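Local coordinates for sugar ABC transporter, periplasmic sugar-binding protein (Caulobacter crescentus, PDB 4IRX), which binds myo-inositol in the periplasm, probably delivering it to an ABC transporter for uptake, at residues P195-C200 against K224-D229. Numbering follows the deposited sequence.
Sequences PDVILC and KVIGFD. With INS (1,2,3,4,5,6-hexahydroxy-cyclohexane), chain C.
Leu199 and Ile226 lie side by side on one face of a parallel strand pair, with Leu199 CD2 resting 3.7 Å from Ile226 CB and also close to CG1 and CD1. The Leu199 CG is anti to the carbonyl carbon (chi1 -65°), and from there the CD2 branch reaches toward the neighbouring strand. Val197 CG1 adds a looser contact with Ile226 on this face, and Met120 and Trp123 of helix 113-127 pack on Ile226. On the reverse face Ile198 CB meets Val225 CG2 at 4.3 Å and Cys200 SG touches Val225 CG1, where helix 203-215 packs Val213 on Ile198 and Ala206 and Ala209 on Cys200. Four backbone hydrogen bonds join the strands: Lys224 N to Asp196 O, Ile198 N to Lys224 O (2.7 Å), Ile226 N to Ile198 O and Cys200 N to Ile226 O (2.8 Å). Val197 CA and Gly227 CA add C-H...O contacts to Lys224 O and Cys200 O, the latter just past the last bridge. Strand 197-200 also pairs with strand 132-138, and the two segments with helix 203-215 form a right-handed beta-alpha-beta crossover of the Rossmann-like lobe.

Beyond Gly227 the chain leaves the sheet for the pocket, where Phe228 makes a cation-pi contact with Arg149. Asp229 grips two adjacent inositol hydroxyls, accepting from O2 at OD1 (2.7 Å) and from O3 at OD2 (2.6 Å); Gln249 NE2 also bonds OD1 and probably helps hold the carboxylate in place. Carried on the loop just beyond the C-terminal end of strand 224-226, this carboxylate uses both oxygens as acceptors, which requires the vicinal hydroxyls to donate to it.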
# COMPACT_ATOMS: atom_id res chain seq x y z
N PRO A 195 0.75 -24.30 -7.09
CA PRO A 195 1.84 -23.34 -7.26
C PRO A 195 2.89 -23.53 -6.19
O PRO A 195 2.63 -24.03 -5.07
CB PRO A 195 1.14 -21.99 -7.08
CG PRO A 195 -0.02 -22.31 -6.14
CD PRO A 195 -0.48 -23.68 -6.55
N ASP A 196 4.09 -23.08 -6.50
CA ASP A 196 5.15 -23.03 -5.51
C ASP A 196 5.04 -21.82 -4.60
O ASP A 196 5.36 -21.88 -3.43
CB ASP A 196 6.51 -22.98 -6.22
CG ASP A 196 6.80 -24.25 -6.97
OD1 ASP A 196 7.01 -25.26 -6.28
OD2 ASP A 196 6.81 -24.25 -8.23
N VAL A 197 4.62 -20.70 -5.17
CA VAL A 197 4.63 -19.43 -4.47
C VAL A 197 3.37 -18.65 -4.83
O VAL A 197 2.96 -18.63 -5.98
CB VAL A 197 5.85 -18.57 -4.87
CG1 VAL A 197 5.83 -17.16 -4.18
CG2 VAL A 197 7.14 -19.31 -4.59
N ILE A 198 2.75 -18.08 -3.80
CA ILE A 198 1.66 -17.11 -3.98
C ILE A 198 2.21 -15.77 -3.48
O ILE A 198 2.44 -15.56 -2.28
CB ILE A 198 0.41 -17.52 -3.18
CG1 ILE A 198 0.01 -18.95 -3.52
CG2 ILE A 198 -0.74 -16.60 -3.53
CD1 ILE A 198 -1.17 -19.49 -2.73
N LEU A 199 2.42 -14.85 -4.42
CA LEU A 199 2.87 -13.50 -4.10
C LEU A 199 1.65 -12.61 -3.92
O LEU A 199 0.89 -12.39 -4.87
CB LEU A 199 3.75 -12.94 -5.23
CG LEU A 199 5.10 -13.59 -5.53
CD1 LEU A 199 5.87 -12.82 -6.59
CD2 LEU A 199 5.95 -13.69 -4.26
N CYS A 200 1.44 -12.14 -2.70
CA CYS A 200 0.28 -11.32 -2.38
C CYS A 200 0.75 -9.91 -2.11
O CYS A 200 1.67 -9.69 -1.31
CB CYS A 200 -0.41 -11.86 -1.14
SG CYS A 200 -1.05 -13.52 -1.35
N LYS A 224 4.25 -21.62 -0.82
CA LYS A 224 4.76 -20.53 -0.01
C LYS A 224 4.05 -19.22 -0.28
O LYS A 224 3.82 -18.85 -1.43
CB LYS A 224 6.24 -20.36 -0.27
CG LYS A 224 7.04 -21.58 0.10
CD LYS A 224 8.52 -21.32 0.01
CE LYS A 224 9.32 -22.58 0.39
NZ LYS A 224 9.12 -22.98 1.81
N VAL A 225 3.77 -18.48 0.79
CA VAL A 225 3.05 -17.22 0.66
C VAL A 225 3.95 -16.07 1.09
O VAL A 225 4.59 -16.13 2.14
CB VAL A 225 1.76 -17.23 1.54
CG1 VAL A 225 1.10 -15.87 1.59
CG2 VAL A 225 0.77 -18.29 1.04
N ILE A 226 4.01 -15.03 0.25
CA ILE A 226 4.76 -13.82 0.53
C ILE A 226 3.79 -12.67 0.48
O ILE A 226 2.93 -12.62 -0.41
CB ILE A 226 5.85 -13.56 -0.52
CG1 ILE A 226 6.84 -14.70 -0.56
CG2 ILE A 226 6.61 -12.29 -0.20
CD1 ILE A 226 8.16 -14.27 -1.12
N GLY A 227 3.90 -11.77 1.45
CA GLY A 227 3.03 -10.60 1.49
C GLY A 227 3.80 -9.29 1.33
O GLY A 227 4.94 -9.24 0.88
N PHE A 228 3.13 -8.24 1.74
CA PHE A 228 3.66 -6.88 1.64
C PHE A 228 2.95 -6.09 2.72
O PHE A 228 1.73 -6.14 2.81
CB PHE A 228 3.33 -6.32 0.24
CG PHE A 228 4.24 -5.18 -0.21
CD1 PHE A 228 4.15 -3.92 0.36
CD2 PHE A 228 5.19 -5.39 -1.22
CE1 PHE A 228 5.00 -2.86 -0.06
CE2 PHE A 228 6.03 -4.36 -1.66
CZ PHE A 228 5.94 -3.07 -1.07
N ASP A 229 3.71 -5.37 3.54
CA ASP A 229 3.25 -4.37 4.56
C ASP A 229 3.91 -4.58 5.92
O ASP A 229 4.00 -3.65 6.70
CB ASP A 229 1.72 -4.27 4.82
CG ASP A 229 0.96 -3.68 3.66
OD1 ASP A 229 1.59 -3.08 2.77
OD2 ASP A 229 -0.28 -3.85 3.62
C1 INS C . -0.67 0.00 0.58
C2 INS C . -0.74 -1.23 1.41
C3 INS C . -2.19 -1.61 1.58
C4 INS C . -2.81 -1.89 0.24
C5 INS C . -2.79 -0.67 -0.59
C6 INS C . -1.38 -0.15 -0.75
O1 INS C . 0.68 0.37 0.37
O2 INS C . -0.01 -2.26 0.80
O3 INS C . -2.32 -2.72 2.43
O4 INS C . -4.11 -2.37 0.39
O5 INS C . -3.38 -0.94 -1.82
O6 INS C . -1.34 1.00 -1.57